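Glutaredoxin (Grx-1) (Archaeoglobus fulgidus, PDB 3IC4) probably transfers electrons in thiol-disulfide exchange, as glutaredoxins of the thioredoxin superfamily do. Local coordinates at residues Y17-C22 and I42-L47. Sequence-based numbering, arbitrary orientation.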
ATOM      1  N   TYR A  17       1.138  -0.257  -0.211  1.00  2.00           N
ATOM      2  CA  TYR A  17       2.230  -1.193   0.038  1.00  2.00           C
ATOM      3  C   TYR A  17       2.913  -1.463  -1.299  1.00  2.00           C
ATOM      4  O   TYR A  17       2.258  -1.745  -2.294  1.00  2.00           O
ATOM      5  CB  TYR A  17       1.697  -2.507   0.544  1.00  2.00           C
ATOM      6  CG  TYR A  17       0.996  -2.461   1.851  1.00  2.00           C
ATOM      7  CD1 TYR A  17       1.682  -2.690   3.047  1.00  3.83           C
ATOM      8  CD2 TYR A  17      -0.388  -2.239   1.904  1.00  4.15           C
ATOM      9  CE1 TYR A  17       0.985  -2.704   4.261  1.00  6.97           C
ATOM     10  CE2 TYR A  17      -1.067  -2.264   3.116  1.00  6.69           C
ATOM     11  CZ  TYR A  17      -0.372  -2.482   4.262  1.00  5.86           C
ATOM     12  OH  TYR A  17      -1.080  -2.504   5.409  1.00  9.55           O
ATOM     13  N   GLY A  18       4.239  -1.375  -1.323  1.00  2.00           N
ATOM     14  CA  GLY A  18       4.964  -1.704  -2.544  1.00  2.00           C
ATOM     15  C   GLY A  18       6.452  -1.924  -2.342  1.00  2.00           C
ATOM     16  O   GLY A  18       6.904  -2.046  -1.248  1.00  2.00           O
ATOM     17  N   LEU A  19       7.156  -2.090  -3.438  1.00  2.00           N
ATOM     18  CA  LEU A  19       8.596  -2.116  -3.456  1.00  2.00           C
ATOM     19  C   LEU A  19       9.063  -0.917  -4.261  1.00  2.00           C
ATOM     20  O   LEU A  19       8.553  -0.640  -5.331  1.00  2.00           O
ATOM     21  CB  LEU A  19       9.108  -3.368  -4.127  1.00  2.00           C
ATOM     22  CG  LEU A  19       8.716  -4.724  -3.507  1.00  3.65           C
ATOM     23  CD1 LEU A  19       9.172  -5.790  -4.433  1.00  4.54           C
ATOM     24  CD2 LEU A  19       9.386  -4.844  -2.187  1.00  9.25           C
ATOM     25  N   SER A  20      10.146  -0.329  -3.785  1.00  2.00           N
ATOM     26  CA  SER A  20      10.630   0.952  -4.335  1.00  2.00           C
ATOM     27  C   SER A  20      11.192   0.727  -5.719  1.00  2.36           C
ATOM     28  O   SER A  20      11.292   1.689  -6.536  1.00  4.08           O
ATOM     29  CB  SER A  20      11.625   1.601  -3.368  1.00  2.00           C
ATOM     30  OG  SER A  20      12.856   0.918  -3.410  1.00  2.00           O
ATOM     31  N   THR A  21      11.630  -0.498  -5.971  1.00  2.05           N
ATOM     32  CA  THR A  21      12.232  -0.947  -7.219  1.00  3.30           C
ATOM     33  C   THR A  21      11.254  -1.440  -8.259  1.00  2.60           C
ATOM     34  O   THR A  21      11.652  -1.748  -9.407  1.00  6.60           O
ATOM     35  CB  THR A  21      13.251  -2.049  -6.885  1.00  3.65           C
ATOM     36  OG1 THR A  21      12.587  -3.074  -6.140  1.00  8.22           O
ATOM     37  CG2 THR A  21      14.323  -1.480  -6.013  1.00  5.52           C
ATOM     38  N   CYS A  22       9.982  -1.499  -7.918  1.00  2.00           N
ATOM     39  CA  CYS A  22       9.004  -2.114  -8.828  1.00  2.00           C
ATOM     40  C   CYS A  22       8.340  -1.056  -9.717  1.00  2.00           C
ATOM     41  O   CYS A  22       7.792  -0.097  -9.168  1.00  2.00           O
ATOM     42  CB  CYS A  22       7.941  -2.768  -8.023  1.00  2.38           C
ATOM     43  SG  CYS A  22       6.389  -3.199  -8.902  1.00  5.76           S
ATOM     44  N   ILE A  42       4.328   2.289   2.323  1.00  2.10           N
ATOM     45  CA  ILE A  42       5.289   1.400   2.954  1.00  2.42           C
ATOM     46  C   ILE A  42       6.070   0.645   1.874  1.00  2.70           C
ATOM     47  O   ILE A  42       5.494  -0.151   1.125  1.00  2.92           O
ATOM     48  CB  ILE A  42       4.627   0.419   3.916  1.00  2.23           C
ATOM     49  CG1 ILE A  42       3.908   1.190   5.050  1.00  3.18           C
ATOM     50  CG2 ILE A  42       5.632  -0.569   4.464  1.00  2.00           C
ATOM     51  CD1 ILE A  42       3.118   0.280   5.991  1.00  5.80           C
ATOM     52  N   TRP A  43       7.381   0.891   1.830  1.00  2.39           N
ATOM     53  CA  TRP A  43       8.274   0.173   0.938  1.00  2.00           C
ATOM     54  C   TRP A  43       8.811  -1.062   1.693  1.00  2.17           C
ATOM     55  O   TRP A  43       9.642  -0.970   2.650  1.00  2.00           O
ATOM     56  CB  TRP A  43       9.418   1.079   0.571  1.00  2.33           C
ATOM     57  CG  TRP A  43       9.074   2.283  -0.195  1.00  2.00           C
ATOM     58  CD1 TRP A  43       9.472   3.553   0.116  1.00  3.80           C
ATOM     59  CD2 TRP A  43       8.358   2.387  -1.439  1.00  2.89           C
ATOM     60  NE1 TRP A  43       9.048   4.422  -0.845  1.00  8.23           N
ATOM     61  CE2 TRP A  43       8.349   3.748  -1.806  1.00  6.74           C
ATOM     62  CE3 TRP A  43       7.750   1.478  -2.298  1.00  2.00           C
ATOM     63  CZ2 TRP A  43       7.765   4.207  -3.013  1.00  4.77           C
ATOM     64  CZ3 TRP A  43       7.140   1.956  -3.477  1.00  2.00           C
ATOM     65  CH2 TRP A  43       7.126   3.271  -3.800  1.00  5.88           C
ATOM     66  N   ILE A  44       8.369  -2.202   1.239  1.00  2.00           N
ATOM     67  CA  ILE A  44       8.624  -3.452   1.941  1.00  2.00           C
ATOM     68  C   ILE A  44      10.102  -3.775   1.795  1.00  2.00           C
ATOM     69  O   ILE A  44      10.719  -4.368   2.682  1.00  2.16           O
ATOM     70  CB  ILE A  44       7.728  -4.575   1.337  1.00  2.00           C
ATOM     71  CG1 ILE A  44       6.236  -4.233   1.577  1.00  2.00           C
ATOM     72  CG2 ILE A  44       8.139  -5.915   1.866  1.00  2.00           C
ATOM     73  CD1 ILE A  44       5.271  -5.152   0.994  1.00  2.00           C
ATOM     74  N   ASP A  45      10.702  -3.346   0.685  1.00  2.00           N
ATOM     75  CA  ASP A  45      12.120  -3.541   0.498  1.00  2.00           C
ATOM     76  C   ASP A  45      13.053  -2.770   1.430  1.00  2.54           C
ATOM     77  O   ASP A  45      14.259  -3.081   1.511  1.00  2.83           O
ATOM     78  CB  ASP A  45      12.465  -3.299  -0.954  1.00  2.00           C
ATOM     79  CG  ASP A  45      12.145  -1.902  -1.427  1.00  2.39           C
ATOM     80  OD1 ASP A  45      10.996  -1.436  -1.312  1.00  2.00           O
ATOM     81  OD2 ASP A  45      13.105  -1.288  -2.028  1.00  2.69           O
ATOM     82  N   LYS A  46      12.529  -1.711   2.036  1.00  3.33           N
ATOM     83  CA  LYS A  46      13.249  -0.910   3.042  1.00  5.17           C
ATOM     84  C   LYS A  46      13.113  -1.458   4.454  1.00  5.29           C
ATOM     85  O   LYS A  46      13.732  -0.942   5.384  1.00  7.32           O
ATOM     86  CB  LYS A  46      12.739   0.523   2.960  1.00  5.63           C
ATOM     87  CG  LYS A  46      12.935   1.142   1.577  1.00  9.77           C
ATOM     88  CD  LYS A  46      14.370   1.577   1.313  1.00 15.95           C
ATOM     89  CE  LYS A  46      14.735   1.581  -0.197  1.00 20.34           C
ATOM     90  NZ  LYS A  46      14.244   2.782  -0.913  1.00 23.20           N
ATOM     91  N   LEU A  47      12.310  -2.510   4.617  1.00  5.47           N
ATOM     92  CA  LEU A  47      12.169  -3.274   5.851  1.00  5.02           C
ATOM     93  C   LEU A  47      13.053  -4.512   5.820  1.00  5.24           C
ATOM     94  O   LEU A  47      13.431  -4.983   4.759  1.00  5.26           O
ATOM     95  CB  LEU A  47      10.699  -3.699   6.016  1.00  4.71           C
ATOM     96  CG  LEU A  47       9.685  -2.525   6.017  1.00  8.66           C
ATOM     97  CD1 LEU A  47       8.264  -2.978   6.232  1.00 12.12           C
ATOM     98  CD2 LEU A  47      10.054  -1.542   7.072  1.00  8.88           C
TER
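Ile42 starts the contact on the edge strand 40-43, its O accepting a nearly straight hydrogen bond from Gly18 N at 3.0 Å (N-H...O 168°), while its CD1 lies 4.1 Å from Tyr17 CE1 on the sheet face packed by helix 49-63. Trp43 points to the other face. Its indole sets an edge against the backbone from Gly18 C to Leu19 N, and Ser20 CA sits over the six-membered ring in a CH-pi contact, 3.8 Å from the centroid. Ile44 N closes the parallel ladder with a hydrogen bond to Gly18 O at 2.9 Å, and Ile44 CB meets Leu19 CD2. At Asp45, CG stands between the backbone N and the carbonyl carbon (chi1 61°), which turns the carboxylate toward the type I turn from Leu19 to Cys22; Cys22 N-caps helix 23-35 and is the first cysteine of a probable thioredoxin-type CxxC motif. OD1 accepts a hydrogen bond from Ser20 N at 2.8 Å, from above the carboxylate plane, and OD2 accepts that of the Ser20 hydroxyl, OG to OD2 2.6 Å, on its syn lone pair. An alanine in place of Asp45 would probably leave Ser20 N and OG without these acceptors and the turn freer to shift. Lys46, bent at chi2 and chi4, adds a weak hydrogen bond from NZ to Ser20 OG at 3.4 Å. Within the beta-alpha-beta unit of strand 15-18, helix 23-35 and strand 40-43, one carboxylate thus joins the 3-10 turn after strand 40-43 to the Leu19-Cys22 turn, and the nearby ammonium may polarise the hydroxyl and stabilise the carboxylate's charge.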